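Local coordinates for protein chitinase (Paenibacillus sp. FPU-7, PDB 5GZT) that probably hydrolyses chitin and chitodextrins from within, cutting beta-1,4 linkages between N-acetylglucosamine units at random positions, at residues K291-V296 against S989-G994; E977-H982 against F1037-D1042; G1025-P1030 against D1081-T1086; D1058-G1063 against P1075-P1080. All coordinates share one frame; numbering follows the deposited sequence.

Contact 1 of 4, residues K291-V296 against S989-G994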
loop_
_atom_site.group_PDB
_atom_site.type_symbol
_atom_site.label_atom_id
_atom_site.label_comp_id
_atom_site.label_asym_id
_atom_site.label_seq_id
_atom_site.Cartn_x
_atom_site.Cartn_y
_atom_site.Cartn_z
ATOM N N LYS B 291 10.674 -18.285 10.056
ATOM C CA LYS B 291 11.065 -18.243 11.502
ATOM C C LYS B 291 10.675 -16.931 12.263
ATOM O O LYS B 291 10.975 -16.777 13.452
ATOM C CB LYS B 291 12.557 -18.272 11.683
ATOM C CG LYS B 291 13.372 -19.464 11.247
ATOM C CD LYS B 291 14.855 -19.038 11.475
ATOM C CE LYS B 291 15.900 -20.147 11.339
ATOM N NZ LYS B 291 15.829 -20.733 9.974
ATOM N N ASP B 292 10.145 -15.941 11.574
ATOM C CA ASP B 292 9.994 -14.591 12.214
ATOM C C ASP B 292 8.968 -14.709 13.327
ATOM O O ASP B 292 7.951 -15.412 13.166
ATOM C CB ASP B 292 9.530 -13.567 11.188
ATOM C CG ASP B 292 8.981 -12.324 11.811
ATOM O OD1 ASP B 292 9.754 -11.535 12.381
ATOM O OD2 ASP B 292 7.750 -12.155 11.733
ATOM N N GLU B 293 9.233 -14.009 14.418
ATOM C CA GLU B 293 8.262 -13.886 15.496
ATOM C C GLU B 293 7.643 -12.497 15.728
ATOM O O GLU B 293 6.867 -12.308 16.673
ATOM C CB GLU B 293 8.941 -14.402 16.761
ATOM C CG GLU B 293 9.030 -15.899 16.689
ATOM C CD GLU B 293 9.834 -16.531 17.798
ATOM O OE1 GLU B 293 10.866 -15.972 18.220
ATOM O OE2 GLU B 293 9.436 -17.643 18.206
ATOM N N ARG B 294 8.010 -11.506 14.919
ATOM C CA ARG B 294 7.444 -10.135 15.097
ATOM C C ARG B 294 6.094 -10.038 14.409
ATOM O O ARG B 294 5.258 -9.203 14.789
ATOM C CB ARG B 294 8.407 -9.052 14.582
ATOM C CG ARG B 294 9.695 -9.056 15.378
ATOM C CD ARG B 294 10.658 -7.890 15.094
ATOM N NE ARG B 294 10.271 -6.664 15.826
ATOM C CZ ARG B 294 9.864 -5.512 15.288
ATOM N NH1 ARG B 294 9.778 -5.354 13.978
ATOM N NH2 ARG B 294 9.570 -4.497 16.072
ATOM N N GLY B 295 5.905 -10.848 13.376
ATOM C CA GLY B 295 4.626 -10.940 12.670
ATOM C C GLY B 295 4.449 -9.946 11.508
ATOM O O GLY B 295 5.230 -8.968 11.343
ATOM N N VAL B 296 3.448 -10.252 10.690
ATOM C CA VAL B 296 3.001 -9.464 9.548
ATOM C C VAL B 296 1.483 -9.512 9.663
ATOM O O VAL B 296 0.877 -10.601 9.744
ATOM C CB VAL B 296 3.522 -10.031 8.195
ATOM C CG1 VAL B 296 3.194 -9.108 7.019
ATOM C CG2 VAL B 296 5.020 -10.244 8.195
ATOM N N SER B 989 -0.583 -12.880 20.908
ATOM C CA SER B 989 0.705 -13.195 20.213
ATOM C C SER B 989 0.914 -12.311 18.986
ATOM O O SER B 989 -0.024 -12.061 18.204
ATOM C CB SER B 989 0.704 -14.637 19.727
ATOM O OG SER B 989 1.915 -14.971 19.030
ATOM N N ALA B 990 2.166 -11.913 18.764
ATOM C CA ALA B 990 2.579 -11.141 17.542
ATOM C C ALA B 990 2.258 -11.950 16.296
ATOM O O ALA B 990 1.931 -11.385 15.259
ATOM C CB ALA B 990 4.097 -10.734 17.614
ATOM N N LEU B 991 2.271 -13.280 16.433
ATOM C CA LEU B 991 1.875 -14.205 15.349
ATOM C C LEU B 991 0.388 -14.512 15.193
ATOM O O LEU B 991 0.049 -15.352 14.377
ATOM C CB LEU B 991 2.675 -15.502 15.448
ATOM C CG LEU B 991 4.188 -15.268 15.282
ATOM C CD1 LEU B 991 5.002 -16.578 15.294
ATOM C CD2 LEU B 991 4.488 -14.469 13.997
ATOM N N SER B 992 -0.522 -13.816 15.898
ATOM C CA SER B 992 -1.916 -14.023 15.638
ATOM C C SER B 992 -2.653 -12.697 15.805
ATOM O O SER B 992 -3.390 -12.490 16.802
ATOM C CB SER B 992 -2.457 -15.146 16.568
ATOM O OG SER B 992 -3.766 -15.457 16.160
ATOM N N PRO B 993 -2.478 -11.795 14.823
ATOM C CA PRO B 993 -3.063 -10.511 14.958
ATOM C C PRO B 993 -4.585 -10.569 15.244
ATOM O O PRO B 993 -5.294 -11.316 14.626
ATOM C CB PRO B 993 -2.780 -9.829 13.571
ATOM C CG PRO B 993 -1.589 -10.607 13.001
ATOM C CD PRO B 993 -1.691 -11.947 13.575
ATOM N N GLY B 994 -5.072 -9.736 16.157
ATOM C CA GLY B 994 -6.522 -9.636 16.394
ATOM C C GLY B 994 -7.036 -10.749 17.338
ATOM O O GLY B 994 -8.197 -10.715 17.670
HETATM O O HOH W 1 1.877 -8.775 15.091
#
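The flat groups where Ala990 and Leu991 meet the bend at 292-295 are peptide units and one carboxylate; no ring of an aromatic residue takes part. Ala990 points its methyl at two carbonyl oxygens, with CB 3.3 Å from Glu293 O and 3.4 Å from Arg294 O. Leu991 lies alongside, its CD2 3.7 Å from Asp292 O and 3.8 Å from Gly295 CA; CG stands anti to the carbonyl carbon (chi1 -62°), and the branch beyond it comes nearer to the bend than CB does. The carboxylate of Asp292 serves its own loop. Arg294 N meets Asp292 OD1 at 3.1 Å from above the carboxylate plane, 51° out of it, while Gly295 N reaches Asp292 OD2 at 2.8 Å on the syn side. This Asx turn, together with the Asx motif to Gly295 N, fixes the backbone that offers its carbonyls to Ala990. Position 295 has no CB, and one would run into Ala990 O. On the other side, Ser989 to Ser992 form a type I turn, braced by an ST turn from Ser989 OG to Leu991 N. A water donates to Ala990 O at 2.6 Å and, weakly, to Arg294 O at 3.4 Å. The guanidinium of Arg294 turns instead to Asp628 and Asp630. The two loops belong to different glycosyl hydrolase family 18 regions. With no direct hydrogen bond between them, they are joined by methyl groups laid against carbonyls and by one bridging water, each loop being braced in part by a side chain of its own, Asp292 in one and Ser989 in the other.

Contact 2 of 4, residues E977-H982 against F1037-D1042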
loop_
_atom_site.group_PDB
_atom_site.type_symbol
_atom_site.label_atom_id
_atom_site.label_comp_id
_atom_site.label_asym_id
_atom_site.label_seq_id
_atom_site.Cartn_x
_atom_site.Cartn_y
_atom_site.Cartn_z
ATOM N N GLU B 977 -12.455 -26.046 17.534
ATOM C CA GLU B 977 -11.778 -25.513 16.338
ATOM C C GLU B 977 -10.689 -26.512 15.978
ATOM O O GLU B 977 -10.305 -27.339 16.815
ATOM C CB GLU B 977 -11.101 -24.154 16.619
ATOM C CG GLU B 977 -12.007 -23.124 17.278
ATOM C CD GLU B 977 -11.245 -22.071 18.078
ATOM O OE1 GLU B 977 -10.265 -22.381 18.788
ATOM O OE2 GLU B 977 -11.636 -20.918 17.971
ATOM N N SER B 978 -10.179 -26.400 14.750
ATOM C CA SER B 978 -9.169 -27.330 14.235
ATOM C C SER B 978 -7.767 -26.761 14.240
ATOM O O SER B 978 -6.828 -27.505 14.053
ATOM C CB SER B 978 -9.528 -27.756 12.814
ATOM O OG SER B 978 -9.630 -26.616 11.968
ATOM N N LYS B 979 -7.628 -25.453 14.445
ATOM C CA LYS B 979 -6.361 -24.784 14.403
ATOM C C LYS B 979 -5.911 -24.487 15.826
ATOM O O LYS B 979 -6.716 -24.206 16.692
ATOM C CB LYS B 979 -6.531 -23.518 13.591
ATOM C CG LYS B 979 -5.201 -22.954 13.156
ATOM C CD LYS B 979 -5.328 -21.924 12.031
ATOM C CE LYS B 979 -5.738 -22.597 10.718
ATOM N NZ LYS B 979 -5.457 -21.795 9.498
ATOM N N THR B 980 -4.628 -24.596 16.100
ATOM C CA THR B 980 -4.156 -24.444 17.463
ATOM C C THR B 980 -3.943 -22.927 17.771
ATOM O O THR B 980 -3.761 -22.090 16.848
ATOM C CB THR B 980 -2.845 -25.192 17.708
ATOM O OG1 THR B 980 -1.788 -24.533 16.983
ATOM C CG2 THR B 980 -2.994 -26.668 17.307
ATOM N N ALA B 981 -3.884 -22.625 19.072
ATOM C CA ALA B 981 -3.740 -21.233 19.575
ATOM C C ALA B 981 -3.795 -21.210 21.102
ATOM O O ALA B 981 -3.955 -22.276 21.754
ATOM C CB ALA B 981 -4.790 -20.302 18.946
ATOM N N HIS B 982 -3.565 -20.012 21.691
ATOM C CA HIS B 982 -3.459 -19.924 23.142
ATOM C C HIS B 982 -4.884 -19.731 23.701
ATOM O O HIS B 982 -5.645 -18.821 23.217
ATOM C CB HIS B 982 -2.638 -18.742 23.513
ATOM C CG HIS B 982 -1.226 -18.805 23.025
ATOM N ND1 HIS B 982 -0.332 -19.768 23.450
ATOM C CD2 HIS B 982 -0.530 -17.967 22.213
ATOM C CE1 HIS B 982 0.837 -19.558 22.877
ATOM N NE2 HIS B 982 0.755 -18.451 22.155
ATOM N N PHE B 1037 -0.151 -22.365 16.274
ATOM C CA PHE B 1037 -0.918 -21.752 15.172
ATOM C C PHE B 1037 -0.819 -22.628 13.902
ATOM O O PHE B 1037 -0.633 -22.108 12.789
ATOM C CB PHE B 1037 -0.525 -20.276 14.876
ATOM C CG PHE B 1037 -0.526 -19.367 16.106
ATOM C CD1 PHE B 1037 -1.676 -19.264 16.927
ATOM C CD2 PHE B 1037 0.579 -18.572 16.413
ATOM C CE1 PHE B 1037 -1.677 -18.409 18.041
ATOM C CE2 PHE B 1037 0.579 -17.721 17.526
ATOM C CZ PHE B 1037 -0.532 -17.673 18.341
ATOM N N GLN B 1038 -0.967 -23.943 14.097
ATOM C CA GLN B 1038 -0.999 -24.935 13.004
ATOM C C GLN B 1038 -2.400 -25.491 12.792
ATOM O O GLN B 1038 -3.163 -25.686 13.743
ATOM C CB GLN B 1038 -0.007 -26.071 13.296
ATOM C CG GLN B 1038 1.446 -25.594 13.312
ATOM C CD GLN B 1038 1.836 -24.772 12.088
ATOM O OE1 GLN B 1038 1.666 -25.206 10.960
ATOM N NE2 GLN B 1038 2.358 -23.578 12.319
ATOM N N GLN B 1039 -2.754 -25.687 11.532
ATOM C CA GLN B 1039 -3.962 -26.442 11.187
ATOM C C GLN B 1039 -3.808 -27.900 11.723
ATOM O O GLN B 1039 -2.725 -28.489 11.666
ATOM C CB GLN B 1039 -4.178 -26.358 9.688
ATOM C CG GLN B 1039 -5.429 -27.049 9.186
ATOM C CD GLN B 1039 -6.712 -26.477 9.772
ATOM O OE1 GLN B 1039 -6.932 -25.254 9.757
ATOM N NE2 GLN B 1039 -7.580 -27.365 10.279
ATOM N N ALA B 1040 -4.843 -28.419 12.372
ATOM C CA ALA B 1040 -4.780 -29.753 13.000
ATOM C C ALA B 1040 -5.823 -30.678 12.358
ATOM O O ALA B 1040 -6.788 -30.213 11.749
ATOM C CB ALA B 1040 -4.976 -29.690 14.496
ATOM N N GLY B 1041 -5.591 -31.983 12.494
ATOM C CA GLY B 1041 -6.458 -32.989 11.912
ATOM C C GLY B 1041 -7.679 -33.397 12.730
ATOM O O GLY B 1041 -8.359 -32.587 13.325
ATOM N N ASP B 1042 -7.954 -34.684 12.727
ATOM C CA ASP B 1042 -9.128 -35.229 13.351
ATOM C C ASP B 1042 -8.913 -35.175 14.855
ATOM O O ASP B 1042 -7.842 -35.563 15.359
ATOM C CB ASP B 1042 -9.357 -36.671 12.860
ATOM C CG ASP B 1042 -10.485 -37.356 13.566
ATOM O OD1 ASP B 1042 -11.637 -37.174 13.137
ATOM O OD2 ASP B 1042 -10.208 -38.066 14.562
HETATM O O HOH W 2 -9.369 -24.340 10.575
#
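Thr980 OG1 is gripped by two backbone groups: it accepts from Gln1038 N at 3.1 Å with an almost straight bond (161°), and it is hydrogen-bonded to Gly1035 O. Phe1037 N also stands close, 2.8 Å from Thr980 OG1. The hydroxyl occupies the crowded position between its own backbone N and carbonyl carbon (chi1 69°). Beside it, Thr980 N donates to Gln1038 O at 3.0 Å, so Thr980 meets both the backbone N-H and the backbone C=O of Gln1038. A valine here would keep the backbone bond but would probably leave Gln1038 N and Gly1035 O without their shared mate. Farther along, Gln1039 NE2 gives a hydrogen bond of 2.8 Å to Ser978 OG, which lies near the plane of the amide. A water sits 2.7 Å from Ser978 OG and donates to Gln1039 OE1 at 2.7 Å, closing a small polar ring. The chain of Lys979, bent at chi3, crosses that of Gln1039 at about a right angle. The apolar end is Phe1037: Ala981 CB lies at the edge of its ring, 3.8 Å from Phe1037 CE1, and His982 CD2 approaches Phe1037 CZ at 3.9 Å, with the ring planes 83° apart. His982 NE2 is held by Asp1069. The backbones meet in a single beta bridge, Lys979 with Gln1039. It joins the long loop between strand 964-967 and helix 998-1007 to the loop running from strand 1024-1026 to helix 1052-1058, and Trp1026 at the end of that strand packs on Thr980.

Contact 3 of 4, residues G1025-P1030 against D1081-T1086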
loop_
_atom_site.group_PDB
_atom_site.type_symbol
_atom_site.label_atom_id
_atom_site.label_comp_id
_atom_site.label_asym_id
_atom_site.label_seq_id
_atom_site.Cartn_x
_atom_site.Cartn_y
_atom_site.Cartn_z
ATOM N N GLY B 1025 -6.350 -28.306 24.330
ATOM C CA GLY B 1025 -5.331 -28.896 23.444
ATOM C C GLY B 1025 -5.902 -29.508 22.174
ATOM O O GLY B 1025 -7.112 -29.479 21.986
ATOM N N TRP B 1026 -5.019 -29.952 21.257
ATOM C CA TRP B 1026 -5.433 -30.582 20.006
ATOM C C TRP B 1026 -4.498 -31.765 19.711
ATOM O O TRP B 1026 -3.338 -31.753 20.114
ATOM C CB TRP B 1026 -5.388 -29.614 18.802
ATOM C CG TRP B 1026 -6.314 -28.496 18.838
ATOM C CD1 TRP B 1026 -7.534 -28.374 18.210
ATOM C CD2 TRP B 1026 -6.103 -27.289 19.552
ATOM N NE1 TRP B 1026 -8.101 -27.142 18.522
ATOM C CE2 TRP B 1026 -7.240 -26.470 19.352
ATOM C CE3 TRP B 1026 -5.077 -26.845 20.390
ATOM C CZ2 TRP B 1026 -7.370 -25.224 19.952
ATOM C CZ3 TRP B 1026 -5.202 -25.599 20.982
ATOM C CH2 TRP B 1026 -6.339 -24.797 20.745
ATOM N N VAL B 1027 -5.022 -32.763 18.976
ATOM C CA VAL B 1027 -4.211 -33.919 18.480
ATOM C C VAL B 1027 -4.045 -33.763 16.967
ATOM O O VAL B 1027 -4.689 -32.879 16.347
ATOM C CB VAL B 1027 -4.846 -35.292 18.853
ATOM C CG1 VAL B 1027 -4.662 -35.585 20.346
ATOM C CG2 VAL B 1027 -6.321 -35.396 18.477
ATOM N N ASN B 1028 -3.181 -34.602 16.352
ATOM C CA ASN B 1028 -2.851 -34.501 14.916
ATOM C C ASN B 1028 -2.447 -33.097 14.548
ATOM O O ASN B 1028 -3.059 -32.444 13.689
ATOM C CB ASN B 1028 -4.014 -34.930 14.031
ATOM C CG ASN B 1028 -4.365 -36.417 14.193
ATOM O OD1 ASN B 1028 -3.495 -37.265 14.391
ATOM N ND2 ASN B 1028 -5.662 -36.723 14.124
ATOM N N VAL B 1029 -1.446 -32.607 15.264
ATOM C CA VAL B 1029 -0.954 -31.271 15.033
ATOM C C VAL B 1029 0.432 -31.388 14.377
ATOM O O VAL B 1029 1.373 -31.963 14.975
ATOM C CB VAL B 1029 -0.869 -30.448 16.342
ATOM C CG1 VAL B 1029 -0.285 -29.065 16.039
ATOM C CG2 VAL B 1029 -2.248 -30.331 16.987
ATOM N N PRO B 1030 0.575 -30.822 13.171
ATOM C CA PRO B 1030 1.840 -30.914 12.410
ATOM C C PRO B 1030 2.990 -30.402 13.217
ATOM O O PRO B 1030 2.803 -29.400 13.930
ATOM C CB PRO B 1030 1.612 -29.975 11.243
ATOM C CG PRO B 1030 0.113 -29.924 11.065
ATOM C CD PRO B 1030 -0.526 -30.266 12.373
ATOM N N ASP B 1081 5.113 -37.134 19.116
ATOM C CA ASP B 1081 4.784 -38.555 19.106
ATOM C C ASP B 1081 3.407 -38.965 19.635
ATOM O O ASP B 1081 2.999 -40.104 19.393
ATOM C CB ASP B 1081 5.896 -39.304 19.855
ATOM C CG ASP B 1081 7.277 -39.047 19.229
ATOM O OD1 ASP B 1081 7.375 -38.824 17.987
ATOM O OD2 ASP B 1081 8.252 -39.035 19.988
ATOM N N ALA B 1082 2.681 -38.075 20.317
ATOM C CA ALA B 1082 1.574 -38.542 21.163
ATOM C C ALA B 1082 0.370 -39.041 20.392
ATOM O O ALA B 1082 -0.026 -40.198 20.581
ATOM C CB ALA B 1082 1.177 -37.498 22.184
ATOM N N ASN B 1083 -0.223 -38.220 19.532
ATOM C CA ASN B 1083 -1.390 -38.686 18.739
ATOM C C ASN B 1083 -1.382 -37.926 17.473
ATOM O O ASN B 1083 -2.237 -37.085 17.224
ATOM C CB ASN B 1083 -2.733 -38.439 19.442
ATOM C CG ASN B 1083 -3.171 -39.599 20.273
ATOM O OD1 ASN B 1083 -3.685 -40.578 19.758
ATOM N ND2 ASN B 1083 -2.990 -39.491 21.570
ATOM N N GLY B 1084 -0.368 -38.193 16.677
ATOM C CA GLY B 1084 -0.205 -37.488 15.399
ATOM C C GLY B 1084 0.433 -36.119 15.570
ATOM O O GLY B 1084 0.489 -35.323 14.572
ATOM N N GLY B 1085 0.976 -35.900 16.791
ATOM C CA GLY B 1085 1.330 -34.549 17.307
ATOM C C GLY B 1085 0.250 -33.927 18.231
ATOM O O GLY B 1085 -0.845 -33.636 17.768
ATOM N N THR B 1086 0.587 -33.734 19.512
ATOM C CA THR B 1086 -0.312 -33.132 20.543
ATOM C C THR B 1086 0.238 -31.773 21.107
ATOM O O THR B 1086 1.382 -31.670 21.550
ATOM C CB THR B 1086 -0.625 -34.152 21.665
ATOM O OG1 THR B 1086 -1.404 -35.191 21.084
ATOM C CG2 THR B 1086 -1.446 -33.538 22.821
#
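A four-stranded antiparallel sheet lies between the seventh and eighth barrel strands, 1015-1020 and 1110-1114, consistent with the small alpha+beta insertion known in many family 18 chitinases; here Asn1028 and Val1029, just past its edge strand, meet the turn at 1083-1085. Two backbone bonds make the join. Asn1028 N donates to Asn1083 O at 2.8 Å, and Val1029 N donates to Gly1085 O, also at 2.8 Å. Weaker CA-H...O contacts fill in around them: Thr1086 CA is 3.4 Å from Trp1026 O, and Gly1085 CA lies 3.5 Å from Val1029 O. Asn1028 takes left-handed backbone angles (51/55°), which bring two consecutive amides to bear on the turn. Its OD1 rests 3.4 Å from Gly1084 CA, where a CB would collide, and its ND2 makes a weak hydrogen bond to Asp1042 O. At Gly1085 a CB would strike Val1029 O and, at these backbone angles, also the carbonyl O of Gly1084. Among the side chains, Val1027 carries the packing. Its CG1, anti to the carbonyl carbon (chi1 -74°), is 3.4 Å from Thr1086 OG1 and 3.6 Å from Asn1083 CB; Val1027 runs side by side with each of them, pointing the same way. Pairing continues into the sheet, where Trp1026 bonds to Phe1087 and Thr1086 to Asn1079 through their backbones. Strand 1086-1089 is thus flanked by the edge strand 1024-1026 and by strand 1074-1079, and the 1081-1086 turn closes the hairpin formed with the latter.

Contact 4 of 4, residues D1058-G1063 against P1075-P1080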
loop_
_atom_site.group_PDB
_atom_site.type_symbol
_atom_site.label_atom_id
_atom_site.label_comp_id
_atom_site.label_asym_id
_atom_site.label_seq_id
_atom_site.Cartn_x
_atom_site.Cartn_y
_atom_site.Cartn_z
ATOM N N ASP B 1058 1.001 -36.776 34.033
ATOM C CA ASP B 1058 0.840 -37.455 32.744
ATOM C C ASP B 1058 1.467 -36.758 31.531
ATOM O O ASP B 1058 1.389 -37.332 30.451
ATOM C CB ASP B 1058 -0.657 -37.598 32.367
ATOM C CG ASP B 1058 -1.469 -38.459 33.338
ATOM O OD1 ASP B 1058 -0.906 -39.179 34.171
ATOM O OD2 ASP B 1058 -2.718 -38.411 33.243
ATOM N N TYR B 1059 1.955 -35.516 31.635
ATOM C CA TYR B 1059 2.382 -34.766 30.416
ATOM C C TYR B 1059 3.790 -34.221 30.514
ATOM O O TYR B 1059 4.656 -34.450 29.647
ATOM C CB TYR B 1059 1.450 -33.585 30.140
ATOM C CG TYR B 1059 0.123 -33.955 29.579
ATOM C CD1 TYR B 1059 -0.857 -34.512 30.384
ATOM C CD2 TYR B 1059 -0.157 -33.730 28.248
ATOM C CE1 TYR B 1059 -2.094 -34.855 29.851
ATOM C CE2 TYR B 1059 -1.381 -34.095 27.704
ATOM C CZ TYR B 1059 -2.337 -34.632 28.517
ATOM O OH TYR B 1059 -3.540 -34.951 27.948
ATOM N N PHE B 1060 4.036 -33.514 31.600
ATOM C CA PHE B 1060 5.359 -32.981 31.844
ATOM C C PHE B 1060 6.422 -34.109 31.827
ATOM O O PHE B 1060 6.320 -35.108 32.586
ATOM C CB PHE B 1060 5.423 -32.180 33.163
ATOM C CG PHE B 1060 4.564 -30.887 33.193
ATOM C CD1 PHE B 1060 4.159 -30.203 32.005
ATOM C CD2 PHE B 1060 4.168 -30.353 34.438
ATOM C CE1 PHE B 1060 3.377 -29.039 32.087
ATOM C CE2 PHE B 1060 3.401 -29.191 34.514
ATOM C CZ PHE B 1060 3.007 -28.540 33.343
ATOM N N ASP B 1061 7.421 -33.915 30.955
ATOM C CA ASP B 1061 8.551 -34.857 30.769
ATOM C C ASP B 1061 8.105 -36.273 30.376
ATOM O O ASP B 1061 8.653 -37.253 30.843
ATOM C CB ASP B 1061 9.408 -34.929 32.023
ATOM C CG ASP B 1061 9.797 -33.587 32.533
ATOM O OD1 ASP B 1061 10.284 -32.771 31.727
ATOM O OD2 ASP B 1061 9.615 -33.342 33.743
ATOM N N LYS B 1062 7.067 -36.342 29.555
ATOM C CA LYS B 1062 6.539 -37.580 29.024
ATOM C C LYS B 1062 6.469 -37.377 27.560
ATOM O O LYS B 1062 5.463 -37.662 26.933
ATOM C CB LYS B 1062 5.143 -37.872 29.534
ATOM C CG LYS B 1062 5.054 -39.041 30.455
ATOM C CD LYS B 1062 5.631 -38.751 31.821
ATOM C CE LYS B 1062 4.804 -39.578 32.799
ATOM N NZ LYS B 1062 5.296 -39.360 34.179
ATOM N N GLY B 1063 7.554 -36.855 27.004
ATOM C CA GLY B 1063 7.610 -36.618 25.572
ATOM C C GLY B 1063 7.016 -35.289 25.166
ATOM O O GLY B 1063 6.913 -35.022 23.971
ATOM N N PRO B 1075 2.688 -20.203 27.947
ATOM C CA PRO B 1075 3.292 -21.488 27.686
ATOM C C PRO B 1075 2.426 -22.432 26.858
ATOM O O PRO B 1075 1.172 -22.284 26.749
ATOM C CB PRO B 1075 3.441 -22.053 29.072
ATOM C CG PRO B 1075 2.149 -21.589 29.746
ATOM C CD PRO B 1075 1.931 -20.220 29.217
ATOM N N TYR B 1076 3.117 -23.398 26.243
ATOM C CA TYR B 1076 2.485 -24.483 25.547
ATOM C C TYR B 1076 3.391 -25.690 25.545
ATOM O O TYR B 1076 4.591 -25.571 25.752
ATOM C CB TYR B 1076 2.057 -24.147 24.129
ATOM C CG TYR B 1076 3.112 -23.624 23.149
ATOM C CD1 TYR B 1076 3.595 -22.330 23.233
ATOM C CD2 TYR B 1076 3.586 -24.412 22.108
ATOM C CE1 TYR B 1076 4.534 -21.840 22.307
ATOM C CE2 TYR B 1076 4.504 -23.935 21.181
ATOM C CZ TYR B 1076 4.986 -22.645 21.294
ATOM O OH TYR B 1076 5.894 -22.168 20.411
ATOM N N LEU B 1077 2.785 -26.848 25.335
ATOM C CA LEU B 1077 3.480 -28.127 25.314
ATOM C C LEU B 1077 3.303 -28.656 23.907
ATOM O O LEU B 1077 2.227 -28.479 23.350
ATOM C CB LEU B 1077 2.860 -29.112 26.301
ATOM C CG LEU B 1077 3.393 -29.255 27.722
ATOM C CD1 LEU B 1077 4.148 -28.093 28.278
ATOM C CD2 LEU B 1077 2.305 -29.724 28.683
ATOM N N TYR B 1078 4.352 -29.297 23.359
ATOM C CA TYR B 1078 4.234 -30.095 22.128
ATOM C C TYR B 1078 4.899 -31.473 22.346
ATOM O O TYR B 1078 5.910 -31.634 23.097
ATOM C CB TYR B 1078 4.806 -29.353 20.906
ATOM C CG TYR B 1078 4.466 -30.035 19.579
ATOM C CD1 TYR B 1078 3.167 -30.061 19.116
ATOM C CD2 TYR B 1078 5.455 -30.687 18.805
ATOM C CE1 TYR B 1078 2.820 -30.718 17.962
ATOM C CE2 TYR B 1078 5.108 -31.339 17.603
ATOM C CZ TYR B 1078 3.794 -31.357 17.190
ATOM O OH TYR B 1078 3.379 -31.949 16.006
ATOM N N ASN B 1079 4.248 -32.476 21.790
ATOM C CA ASN B 1079 4.773 -33.859 21.802
ATOM C C ASN B 1079 4.509 -34.366 20.373
ATOM O O ASN B 1079 3.369 -34.662 20.014
ATOM C CB ASN B 1079 4.108 -34.742 22.864
ATOM C CG ASN B 1079 4.660 -36.186 22.882
ATOM O OD1 ASN B 1079 5.213 -36.672 21.899
ATOM N ND2 ASN B 1079 4.520 -36.861 24.023
ATOM N N PRO B 1080 5.567 -34.434 19.534
ATOM C CA PRO B 1080 5.362 -34.906 18.142
ATOM C C PRO B 1080 4.805 -36.357 18.084
ATOM O O PRO B 1080 4.022 -36.731 17.164
ATOM C CB PRO B 1080 6.762 -34.790 17.508
ATOM C CG PRO B 1080 7.739 -34.484 18.614
ATOM C CD PRO B 1080 6.987 -34.334 19.920
#
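Phe1060 and Leu1077 form the tight part, their side chains crossing at about a right angle. Leu1077 CD2 comes up to the edge of the phenyl ring, close to its plane, 3.6 Å from Phe1060 CE1 and 3.8 Å from Phe1060 CD1, while Leu1077 CD1 stays a little farther off, 4.0 Å from Phe1060 CE1. The CB of Phe1060 points away from the strand, yet CG lies anti to the carbonyl carbon (chi1 -65°) and the ring beyond it comes back to the leucine. Tyr1059 adds its CB at 4.2 Å from Leu1077 CD2; its ring meets that of Tyr1064, and its side chain also touches Ile1088. Phe1060 sits at the second position of a type II turn, Tyr1059 to Lys1062, which follows helix 1052-1058 and is closed by Lys1062 N on Tyr1059 O at 3.1 Å; the chain then enters edge strand 1065-1069, the antiparallel neighbour of strand 1074-1079. The other end is looser in its bonding and more open to solvent. Lys1062 and Gly1063 are exposed, and although Asn1079 ND2 lies 3.2 Å from Lys1062 O, the angle is too poor for a hydrogen bond. The modelled approach of Gly1063 O to the Asn1079 amide is too close and therefore doubtful. Asn1079 OD1 instead accepts a hydrogen bond from Asp1081 N, and an alanine in place of Asn1079 would probably leave Asp1081 N without this acceptor and the turn after the strand less firmly fixed.

Overall arrangement
Contact 1 bridges the two family 18 regions across nearly 700 residues, whereas contacts 2, 3 and 4 lie wholly within the second. The centre of contact 1 is about 16 Å from that of contact 2, and the two touch where Phe1037 packs on Ser989, Leu991 and Ser992. Contacts 2 and 3, centres about 10 Å apart, alternate along the chain and are tied by Trp1026 NE1 to Glu977 O. Contacts 3 and 4, again about 10 Å apart, share the four-stranded sheet of strands 1024-1026, 1065-1069, 1074-1079 and 1086-1089, contact 4 falling between the two segments of contact 3. A continuous run of packing and hydrogen bonds thus links this sheet to the interface between the two family 18 regions.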